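Local coordinates for ribokinase (Giardia lamblia, PDB 6WHJ), which probably phosphorylates D-ribose at O-5 using ATP and a divalent metal ion, most likely magnesium, to give ribose 5-phosphate, at residues Ala138-Met143 against Arg170-Pro175; Ile190-Cys195 against Ser232-Leu237; Ser245-Thr250 against Asn299-Ile304; Cys281-Glu286 against Ile304-Arg309. All coordinates share one frame; numbering follows the deposited sequence.

Contact 1 (Ala138-Met143 against Arg170-Pro175)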
# COMPACT_ATOMS: atom_id res chain seq x y z
N ALA B 138 -16.85 -27.46 20.26
CA ALA B 138 -15.60 -27.50 19.51
C ALA B 138 -14.45 -28.04 20.37
O ALA B 138 -14.56 -28.19 21.58
CB ALA B 138 -15.26 -26.10 18.99
N THR B 139 -13.33 -28.35 19.70
CA THR B 139 -12.11 -28.79 20.37
C THR B 139 -11.09 -27.66 20.52
O THR B 139 -10.47 -27.53 21.58
CB THR B 139 -11.46 -29.95 19.61
OG1 THR B 139 -12.38 -31.05 19.49
CG2 THR B 139 -10.21 -30.43 20.34
N LEU B 140 -10.93 -26.84 19.48
CA LEU B 140 -9.95 -25.78 19.47
C LEU B 140 -10.60 -24.46 19.08
O LEU B 140 -11.48 -24.41 18.22
CB LEU B 140 -8.82 -26.08 18.48
CG LEU B 140 -8.04 -27.37 18.70
CD1 LEU B 140 -6.99 -27.50 17.60
CD2 LEU B 140 -7.42 -27.38 20.09
N VAL B 141 -10.16 -23.38 19.73
CA VAL B 141 -10.49 -22.03 19.32
C VAL B 141 -9.18 -21.27 19.18
O VAL B 141 -8.30 -21.41 20.03
CB VAL B 141 -11.46 -21.34 20.30
CG1 VAL B 141 -10.89 -21.28 21.70
CG2 VAL B 141 -11.81 -19.95 19.80
N VAL B 142 -9.04 -20.52 18.08
CA VAL B 142 -7.77 -19.91 17.68
C VAL B 142 -7.96 -18.41 17.50
O VAL B 142 -8.94 -17.97 16.89
CB VAL B 142 -7.21 -20.53 16.38
CG1 VAL B 142 -5.78 -20.08 16.15
CG2 VAL B 142 -7.29 -22.04 16.43
N MET B 143 -7.02 -17.62 18.03
CA MET B 143 -7.06 -16.17 17.90
C MET B 143 -5.65 -15.66 17.62
O MET B 143 -4.66 -16.32 17.93
CB MET B 143 -7.60 -15.50 19.16
CG MET B 143 -9.00 -15.92 19.55
SD MET B 143 -9.70 -14.89 20.85
CE MET B 143 -9.90 -13.32 19.99
N ARG B 170 -9.75 -26.28 23.91
CA ARG B 170 -8.43 -25.71 24.13
C ARG B 170 -8.30 -24.41 23.34
O ARG B 170 -8.76 -24.33 22.20
CB ARG B 170 -7.32 -26.68 23.70
CG ARG B 170 -7.24 -27.91 24.57
CD ARG B 170 -6.81 -27.64 25.98
NE ARG B 170 -6.76 -28.91 26.71
CZ ARG B 170 -7.78 -29.44 27.37
NH1 ARG B 170 -8.95 -28.81 27.43
NH2 ARG B 170 -7.64 -30.62 27.98
N PHE B 171 -7.71 -23.40 23.97
CA PHE B 171 -7.49 -22.10 23.34
C PHE B 171 -6.04 -22.03 22.84
O PHE B 171 -5.09 -22.08 23.64
CB PHE B 171 -7.78 -20.99 24.35
CG PHE B 171 -7.57 -19.58 23.84
CD1 PHE B 171 -7.54 -19.30 22.48
CD2 PHE B 171 -7.43 -18.53 24.74
CE1 PHE B 171 -7.36 -18.00 22.04
CE2 PHE B 171 -7.26 -17.23 24.31
CZ PHE B 171 -7.22 -16.97 22.95
N VAL B 172 -5.88 -21.95 21.52
CA VAL B 172 -4.59 -21.75 20.87
C VAL B 172 -4.47 -20.28 20.49
O VAL B 172 -5.27 -19.78 19.68
CB VAL B 172 -4.43 -22.65 19.63
CG1 VAL B 172 -3.03 -22.45 19.00
CG2 VAL B 172 -4.70 -24.11 19.99
N PHE B 173 -3.48 -19.59 21.06
CA PHE B 173 -3.25 -18.18 20.81
C PHE B 173 -1.93 -17.99 20.07
O PHE B 173 -0.86 -18.31 20.59
CB PHE B 173 -3.26 -17.40 22.13
CG PHE B 173 -3.01 -15.91 21.97
CD1 PHE B 173 -3.65 -15.18 20.99
CD2 PHE B 173 -2.17 -15.25 22.85
CE1 PHE B 173 -3.43 -13.81 20.86
CE2 PHE B 173 -1.94 -13.89 22.73
CZ PHE B 173 -2.58 -13.17 21.72
N ASN B 174 -2.01 -17.44 18.85
CA ASN B 174 -0.84 -17.08 18.05
C ASN B 174 -0.66 -15.57 18.10
O ASN B 174 -1.37 -14.85 17.39
CB ASN B 174 -1.02 -17.56 16.61
CG ASN B 174 0.04 -17.03 15.68
OD1 ASN B 174 -0.25 -16.67 14.54
ND2 ASN B 174 1.28 -16.96 16.16
N PRO B 175 0.28 -15.03 18.89
CA PRO B 175 0.33 -13.58 19.14
C PRO B 175 0.95 -12.78 17.99
O PRO B 175 1.96 -12.10 18.14
CB PRO B 175 1.20 -13.50 20.41
CG PRO B 175 2.17 -14.63 20.21
CD PRO B 175 1.37 -15.75 19.58

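Contact 2 (Ile190-Cys195 against Ser232-Leu237)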
# COMPACT_ATOMS: atom_id res chain seq x y z
N ILE B 190 -6.29 -17.53 29.88
CA ILE B 190 -7.16 -18.60 29.39
C ILE B 190 -6.55 -19.31 28.20
O ILE B 190 -7.17 -20.23 27.66
CB ILE B 190 -8.57 -18.08 29.03
CG1 ILE B 190 -8.48 -17.16 27.81
CG2 ILE B 190 -9.22 -17.37 30.24
CD1 ILE B 190 -9.76 -17.08 27.03
N THR B 191 -5.34 -18.93 27.80
CA THR B 191 -4.64 -19.62 26.73
C THR B 191 -4.19 -20.99 27.22
O THR B 191 -3.66 -21.12 28.33
CB THR B 191 -3.44 -18.82 26.26
OG1 THR B 191 -3.88 -17.60 25.65
CG2 THR B 191 -2.60 -19.62 25.26
N ASP B 192 -4.41 -22.00 26.40
CA ASP B 192 -3.92 -23.33 26.70
C ASP B 192 -2.59 -23.62 26.01
O ASP B 192 -1.70 -24.22 26.61
CB ASP B 192 -4.96 -24.38 26.31
CG ASP B 192 -6.26 -24.21 27.07
OD1 ASP B 192 -7.28 -23.79 26.46
OD2 ASP B 192 -6.26 -24.47 28.28
N ILE B 193 -2.46 -23.20 24.75
CA ILE B 193 -1.26 -23.38 23.95
C ILE B 193 -0.88 -22.05 23.31
O ILE B 193 -1.65 -21.51 22.51
CB ILE B 193 -1.45 -24.47 22.88
CG1 ILE B 193 -1.81 -25.80 23.53
CG2 ILE B 193 -0.21 -24.56 21.97
CD1 ILE B 193 -2.28 -26.86 22.57
N PHE B 194 0.32 -21.56 23.63
CA PHE B 194 0.81 -20.27 23.17
C PHE B 194 1.85 -20.50 22.08
O PHE B 194 2.76 -21.32 22.25
CB PHE B 194 1.39 -19.50 24.36
CG PHE B 194 1.71 -18.05 24.09
CD1 PHE B 194 0.74 -17.19 23.58
CD2 PHE B 194 2.94 -17.53 24.40
CE1 PHE B 194 1.01 -15.86 23.35
CE2 PHE B 194 3.23 -16.20 24.18
CZ PHE B 194 2.26 -15.36 23.65
N CYS B 195 1.71 -19.79 20.95
CA CYS B 195 2.52 -20.05 19.75
C CYS B 195 3.22 -18.78 19.27
O CYS B 195 2.89 -18.24 18.21
CB CYS B 195 1.65 -20.61 18.62
SG CYS B 195 0.77 -22.09 19.08
N SER B 232 -4.16 -21.62 33.05
CA SER B 232 -4.45 -22.57 31.98
C SER B 232 -3.27 -22.95 31.10
O SER B 232 -3.31 -24.01 30.48
CB SER B 232 -5.57 -22.03 31.08
OG SER B 232 -5.21 -20.78 30.52
N LEU B 233 -2.23 -22.11 31.00
CA LEU B 233 -1.19 -22.34 30.00
C LEU B 233 -0.46 -23.65 30.25
O LEU B 233 0.10 -23.87 31.34
CB LEU B 233 -0.19 -21.18 29.97
CG LEU B 233 0.93 -21.28 28.91
CD1 LEU B 233 0.41 -21.34 27.49
CD2 LEU B 233 1.91 -20.12 29.06
N LYS B 234 -0.43 -24.51 29.23
CA LYS B 234 0.15 -25.84 29.34
C LYS B 234 1.37 -26.04 28.46
O LYS B 234 2.26 -26.81 28.83
CB LYS B 234 -0.89 -26.90 28.99
CG LYS B 234 -2.05 -26.97 29.97
CD LYS B 234 -3.28 -27.61 29.33
CE LYS B 234 -4.49 -27.44 30.24
NZ LYS B 234 -5.07 -26.08 30.10
N PHE B 235 1.42 -25.38 27.30
CA PHE B 235 2.53 -25.53 26.37
C PHE B 235 2.78 -24.20 25.68
O PHE B 235 1.83 -23.49 25.33
CB PHE B 235 2.24 -26.61 25.32
CG PHE B 235 2.09 -27.98 25.90
CD1 PHE B 235 0.83 -28.51 26.12
CD2 PHE B 235 3.20 -28.73 26.23
CE1 PHE B 235 0.68 -29.76 26.65
CE2 PHE B 235 3.06 -29.99 26.77
CZ PHE B 235 1.79 -30.50 26.98
N VAL B 236 4.05 -23.90 25.46
CA VAL B 236 4.47 -22.83 24.57
C VAL B 236 5.13 -23.49 23.38
O VAL B 236 6.11 -24.23 23.54
CB VAL B 236 5.43 -21.85 25.26
CG1 VAL B 236 5.85 -20.76 24.29
CG2 VAL B 236 4.80 -21.27 26.51
N LEU B 237 4.58 -23.26 22.19
CA LEU B 237 5.18 -23.74 20.95
C LEU B 237 5.94 -22.56 20.35
O LEU B 237 5.34 -21.66 19.76
CB LEU B 237 4.10 -24.23 19.99
CG LEU B 237 4.45 -25.18 18.83
CD1 LEU B 237 3.14 -25.71 18.21
CD2 LEU B 237 5.35 -24.57 17.79

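Contact 3 (Ser245-Thr250 against Asn299-Ile304)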
# COMPACT_ATOMS: atom_id res chain seq x y z
N SER B 245 10.74 -25.72 15.27
CA SER B 245 9.93 -25.25 16.38
C SER B 245 10.38 -25.93 17.66
O SER B 245 11.23 -26.83 17.67
CB SER B 245 8.43 -25.49 16.14
OG SER B 245 8.20 -26.74 15.50
N ARG B 246 9.82 -25.46 18.77
CA ARG B 246 10.23 -25.92 20.10
C ARG B 246 9.02 -25.90 21.00
O ARG B 246 8.41 -24.84 21.19
CB ARG B 246 11.33 -25.02 20.66
CG ARG B 246 12.69 -25.65 20.64
CD ARG B 246 12.82 -26.63 21.78
NE ARG B 246 12.80 -25.95 23.07
CZ ARG B 246 13.88 -25.70 23.80
NH1 ARG B 246 15.08 -26.07 23.36
NH2 ARG B 246 13.77 -25.08 24.97
N ILE B 247 8.65 -27.06 21.53
CA ILE B 247 7.53 -27.18 22.45
C ILE B 247 8.10 -27.29 23.86
O ILE B 247 8.91 -28.18 24.14
CB ILE B 247 6.67 -28.40 22.11
CG1 ILE B 247 6.13 -28.28 20.69
CG2 ILE B 247 5.51 -28.53 23.10
CD1 ILE B 247 5.60 -29.57 20.14
N VAL B 248 7.67 -26.40 24.74
CA VAL B 248 8.08 -26.43 26.14
C VAL B 248 6.83 -26.54 26.99
O VAL B 248 5.88 -25.77 26.81
CB VAL B 248 8.89 -25.18 26.54
CG1 VAL B 248 9.37 -25.29 27.98
CG2 VAL B 248 10.07 -24.99 25.60
N GLN B 249 6.83 -27.51 27.91
CA GLN B 249 5.74 -27.66 28.87
C GLN B 249 5.94 -26.67 30.01
O GLN B 249 7.06 -26.45 30.47
CB GLN B 249 5.72 -29.07 29.44
CG GLN B 249 4.44 -29.41 30.18
CD GLN B 249 4.29 -30.89 30.40
OE1 GLN B 249 5.19 -31.67 30.11
NE2 GLN B 249 3.11 -31.29 30.87
N THR B 250 4.84 -26.07 30.48
CA THR B 250 4.94 -25.22 31.66
C THR B 250 5.19 -26.06 32.92
O THR B 250 4.95 -27.27 32.95
CB THR B 250 3.67 -24.39 31.83
OG1 THR B 250 2.53 -25.25 31.98
CG2 THR B 250 3.44 -23.47 30.63
N ASN B 299 -3.02 -32.82 26.63
CA ASN B 299 -2.18 -32.46 27.76
C ASN B 299 -0.83 -33.17 27.74
O ASN B 299 -0.01 -32.94 28.64
CB ASN B 299 -2.89 -32.79 29.07
CG ASN B 299 -4.16 -31.97 29.27
OD1 ASN B 299 -4.35 -30.91 28.67
ND2 ASN B 299 -5.05 -32.49 30.12
N ASP B 300 -0.59 -34.04 26.75
CA ASP B 300 0.64 -34.81 26.60
C ASP B 300 1.58 -34.11 25.63
O ASP B 300 1.17 -33.74 24.53
CB ASP B 300 0.32 -36.23 26.11
CG ASP B 300 1.56 -37.11 25.93
OD1 ASP B 300 2.70 -36.64 26.13
OD2 ASP B 300 1.40 -38.29 25.54
N ILE B 301 2.85 -33.94 26.04
CA ILE B 301 3.77 -33.18 25.20
C ILE B 301 4.11 -33.94 23.93
O ILE B 301 4.41 -33.33 22.90
CB ILE B 301 5.04 -32.79 25.97
CG1 ILE B 301 5.79 -31.69 25.22
CG2 ILE B 301 5.95 -34.00 26.13
CD1 ILE B 301 7.06 -31.24 25.89
N ASP B 302 4.05 -35.27 23.96
CA ASP B 302 4.33 -36.01 22.73
C ASP B 302 3.18 -35.89 21.72
O ASP B 302 3.43 -35.86 20.51
CB ASP B 302 4.64 -37.47 23.05
CG ASP B 302 5.98 -37.63 23.73
OD1 ASP B 302 6.04 -38.24 24.82
OD2 ASP B 302 6.98 -37.10 23.18
N THR B 303 1.93 -35.79 22.21
CA THR B 303 0.81 -35.51 21.32
C THR B 303 0.97 -34.14 20.67
O THR B 303 0.72 -33.98 19.47
CB THR B 303 -0.51 -35.59 22.08
OG1 THR B 303 -0.67 -36.89 22.67
CG2 THR B 303 -1.68 -35.31 21.13
N ILE B 304 1.38 -33.14 21.46
CA ILE B 304 1.66 -31.82 20.92
C ILE B 304 2.78 -31.91 19.90
O ILE B 304 2.76 -31.23 18.87
CB ILE B 304 2.00 -30.84 22.06
CG1 ILE B 304 0.92 -30.89 23.14
CG2 ILE B 304 2.22 -29.42 21.53
CD1 ILE B 304 -0.46 -30.50 22.65

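Contact 4 (Cys281-Glu286 against Ile304-Arg309)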
# COMPACT_ATOMS: atom_id res chain seq x y z
N CYS B 281 -3.31 -27.05 14.19
CA CYS B 281 -4.63 -27.18 14.79
C CYS B 281 -5.40 -28.36 14.20
O CYS B 281 -6.10 -29.07 14.92
CB CYS B 281 -5.42 -25.88 14.62
SG CYS B 281 -4.80 -24.54 15.64
N VAL B 282 -5.29 -28.57 12.88
CA VAL B 282 -5.98 -29.71 12.27
C VAL B 282 -5.52 -31.01 12.91
O VAL B 282 -6.34 -31.81 13.37
CB VAL B 282 -5.77 -29.71 10.74
CG1 VAL B 282 -6.14 -31.07 10.16
CG2 VAL B 282 -6.61 -28.62 10.11
N ARG B 283 -4.20 -31.23 12.96
CA ARG B 283 -3.67 -32.47 13.53
C ARG B 283 -3.91 -32.55 15.03
O ARG B 283 -4.14 -33.65 15.56
CB ARG B 283 -2.18 -32.59 13.25
CG ARG B 283 -1.62 -33.99 13.42
CD ARG B 283 -2.32 -34.97 12.50
NE ARG B 283 -1.90 -36.34 12.80
CZ ARG B 283 -2.73 -37.35 13.06
NH1 ARG B 283 -4.05 -37.16 13.05
NH2 ARG B 283 -2.24 -38.55 13.31
N LEU B 284 -3.86 -31.42 15.73
CA LEU B 284 -4.16 -31.42 17.15
C LEU B 284 -5.59 -31.87 17.40
O LEU B 284 -5.85 -32.73 18.24
CB LEU B 284 -3.92 -30.02 17.72
CG LEU B 284 -3.77 -29.86 19.23
CD1 LEU B 284 -2.74 -30.83 19.75
CD2 LEU B 284 -3.35 -28.43 19.53
N MET B 285 -6.53 -31.31 16.63
CA MET B 285 -7.93 -31.68 16.76
C MET B 285 -8.15 -33.15 16.42
O MET B 285 -9.00 -33.81 17.04
CB MET B 285 -8.79 -30.78 15.86
CG MET B 285 -10.28 -31.04 15.93
SD MET B 285 -10.82 -32.27 14.71
CE MET B 285 -10.29 -31.46 13.21
N GLU B 286 -7.40 -33.69 15.46
CA GLU B 286 -7.59 -35.08 15.07
C GLU B 286 -7.05 -36.03 16.13
O GLU B 286 -7.67 -37.05 16.42
CB GLU B 286 -6.92 -35.35 13.72
CG GLU B 286 -7.69 -34.79 12.54
CD GLU B 286 -6.91 -34.88 11.24
OE1 GLU B 286 -5.76 -35.37 11.26
OE2 GLU B 286 -7.47 -34.48 10.19
N ILE B 304 1.38 -33.14 21.46
CA ILE B 304 1.66 -31.82 20.92
C ILE B 304 2.78 -31.91 19.90
O ILE B 304 2.76 -31.23 18.87
CB ILE B 304 2.00 -30.84 22.06
CG1 ILE B 304 0.92 -30.89 23.14
CG2 ILE B 304 2.22 -29.42 21.53
CD1 ILE B 304 -0.46 -30.50 22.65
N ALA B 305 3.79 -32.75 20.18
CA ALA B 305 4.90 -32.89 19.25
C ALA B 305 4.46 -33.52 17.94
O ALA B 305 4.88 -33.08 16.87
CB ALA B 305 6.02 -33.72 19.89
N GLU B 306 3.57 -34.52 17.99
CA GLU B 306 3.12 -35.14 16.75
C GLU B 306 2.33 -34.16 15.89
O GLU B 306 2.46 -34.15 14.67
CB GLU B 306 2.30 -36.40 17.04
CG GLU B 306 1.88 -37.12 15.75
CD GLU B 306 1.06 -38.37 15.97
OE1 GLU B 306 0.36 -38.78 15.02
OE2 GLU B 306 1.13 -38.95 17.08
N ALA B 307 1.51 -33.32 16.52
CA ALA B 307 0.79 -32.30 15.76
C ALA B 307 1.75 -31.33 15.09
O ALA B 307 1.53 -30.91 13.95
CB ALA B 307 -0.19 -31.56 16.68
N ALA B 308 2.85 -30.98 15.77
CA ALA B 308 3.81 -30.05 15.19
C ALA B 308 4.65 -30.68 14.08
O ALA B 308 5.02 -29.99 13.12
CB ALA B 308 4.72 -29.49 16.29
N ARG B 309 4.94 -31.99 14.17
CA ARG B 309 5.61 -32.66 13.06
C ARG B 309 4.77 -32.58 11.80
O ARG B 309 5.28 -32.33 10.70
CB ARG B 309 5.91 -34.13 13.39
CG ARG B 309 7.07 -34.36 14.32
CD ARG B 309 7.39 -35.86 14.45
NE ARG B 309 6.55 -36.56 15.43
CZ ARG B 309 6.82 -36.64 16.73
NH1 ARG B 309 7.91 -36.05 17.22
NH2 ARG B 309 6.01 -37.29 17.54

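Contact 1 (Ala138-Met143 against Arg170-Pro175)
Leu140-Met143 and Arg170-Phe173 run as neighbouring parallel strands, their axes 4.8 Å apart at the closest and 23° out of line, with five backbone hydrogen bonds from Arg170 N to Thr139 O (2.7 Å) through to Asn174 N to Met143 O (3.0 Å). Side chains alternate between two faces. On the face of Val141, Met143, Phe171 and Phe173, CG of Phe171 is anti to the backbone N (chi1 179°), and the edge of the ring meets Val141 O near the ring plane, CD1 to O 3.3 Å. The Met143 chain crosses this ring obliquely: CG sits 3.6 Å from Phe171 CE1, and a bend at chi3 takes CE aside beyond the sulfur. SD lies 4.8 Å from the ring centroid, 55° off the normal, an oblique Met-aromatic contact. The edge of Phe173 likewise approaches Met143 O through CD1. On the other face Leu140 CD2 rests on Arg170 CB (3.7 Å) and Val142 CG2 approaches Val172 CB. Arg170 bends away at chi2, and its guanidinium bonds to Ser167 O. Just past the strand, Asn174 ND2 bonds to Cys195 O, and the Asn174 side chain lies about 4 Å from that of Asp274, the predicted proton acceptor. The pair belongs to a beta-alpha-beta unit: the connecting helix 149-165 covers Val141 and Met143, helix 184-188 covers Phe171 and Phe173, and helix 272-287 packs on Leu140 and Val142.

Contact 2 (Ile190-Cys195 against Ser232-Leu237)
Phe194 packs on Leu233 and Val236, and Cys195 SG lies against Leu237 CB, in the buried part of this contact, where the two strands run parallel. Phe194 N bonds to Phe235 O, and Leu237 N to Phe194 O at 2.7 Å. Phe194 CB rests against Leu233 CD1 (3.8 Å), while its ring leads away and only CD2 comes near Val236 CG1. The branch of Leu233 that reaches across also lies 3.7 Å, at CD1, from Asp192 O, and runs beside the Thr191 side chain in the same direction. Strands 193-194 and 235-239 are parallel neighbours in the large central sheet of the PfkB fold, joined by a crossover through helices 198-205 and 216-228, and the second strand leads to Thr239, a predicted ATP-binding residue. The other end is more polar and lies nearer solvent, with Ser232 and Lys234 partly exposed, though Asp192 itself is buried. Asp192 O takes Lys234 N at 2.9 Å and, weakly, Phe235 N. Lys234 lies alongside Asp192 and turns at chi4 (80°), placing NZ 2.7 Å from Asp192 OD2 on its anti side; the same NZ also bonds to Ser232 O in the carbonyl plane. The other carboxylate oxygen, OD1, is held by Phe171 N and Lys163 NZ, so this acid has three donors, which would probably keep it ionised. Ser232 OG approaches Thr191 O from above the carbonyl plane, 2.7 Å away.

Contact 3 (Ser245-Thr250 against Asn299-Ile304)
Asp300, the N-cap of the helix whose first turn packs Ile301 and Ile304 on Ile247 of strand 245-249, accepts from Asp302 N through OD1 at 2.9 Å, the donor lying above the carboxylate plane. Ile304 N bonds back to Asp300 O at 3.1 Å, an early helical bond of the same turn. No hydrogen bond links strand to helix; the joint is made by aliphatic branches. Ile247 points at the helix and uses both of its arms. CG2, anti to the backbone N, lies 3.8 Å from Ile301 CG1, and the two side chains slide past each other in opposite directions. In the longer arm CG1 is anti to the carbonyl carbon (chi1 -59°), and chi2 near anti (164°) extends CD1 to 3.7 Å from Ile304 CG2; the same methyl lies near Ile304 O. Ile304 CG2 therefore meets both methyls of Ile247, the CG2 pair also being 3.8 Å apart, and the two chains meet at a slant. Ile301 CD1 reaches further along the strand to the backbone at Ile247 O and Gln249 N. Gln249, extended beyond CG, passes beside Ile301, with OE1 4.3 Å from Ile301 CB; its amide lies toward the partly exposed margin near Asn299. This is strand-on-helix packing near one edge of the central sheet. Strand 245-249 runs antiparallel between 235-239 and 255-258, Phe235 fills in beside Ile301 and Ile304, and helix 272-287 meets Ile304 through Phe280.

Contact 4 (Cys281-Glu286 against Ile304-Arg309)
Arg283 and Ala307 mark the closest backbone approach of two helices that run roughly antiparallel, their CA atoms 5.0 Å apart, the local axes 8.1 Å apart at the closest and their directions 140° from each other. This is a helix-helix joint on one side of the central sheet of the PfkB kinase fold: helix 272-287 carries the predicted catalytic Asp274 in its first turn, and helix 301-318 ends at Ser318, a predicted potassium ligand. Ala307 brings only a small side chain to this approach. Its CB points at the first helix and sits 3.8 Å from Leu284 N, and Arg283 lays its aliphatic stem over the same residue, CG to Ala307 CA 3.8 Å. Leu284 reaches across with one branch. CG is anti to the backbone N (chi1 -162°), and CD1 meets Ile304 CD1 at 3.7 Å as well as the methyl of Ala307. The Leu284 and Ile304 side chains pass at an angle. Leu284 also leans on Leu140 of strand 140-143, which ties the joint to the sheet. At the partly exposed side the contact turns ionic. The Arg283 chain bends at chi2, while Glu306 is extended beyond CG and brings its carboxylate to the guanidinium, the two planes 65° apart. The salt bridge has a weak hydrogen bond, Arg283 NH2 to Glu306 OE1, at 3.1 Å. Glu286 OE1, which also pairs with Arg331, forms a second salt bridge, taking Arg283 NH1 on its anti lone pair, tilted out of the guanidinium plane.

In the fold
From the N terminus, contact 1 closes first, over helix 149-165, and contact 2 follows in series over helices 198-205 and 216-228; the two adjoin where strands 170-173 and 193-194 lie side by side. Strand 235-239 of contact 2 turns directly into 245-249, its antiparallel neighbour. Contact 3 closes over strand 255-258 and helix 272-287, contact 4 over the short connection between its helices. Contacts 3 and 4 cross: residues 281-286 fall within the loop between 245-250 and 299-304, and Ile304 belongs to both. Helix 301-318 is thereby held to the sheet near its edge and to helix 272-287. That second helix also packs on strand 140-143, bringing contact 4 back to contact 1.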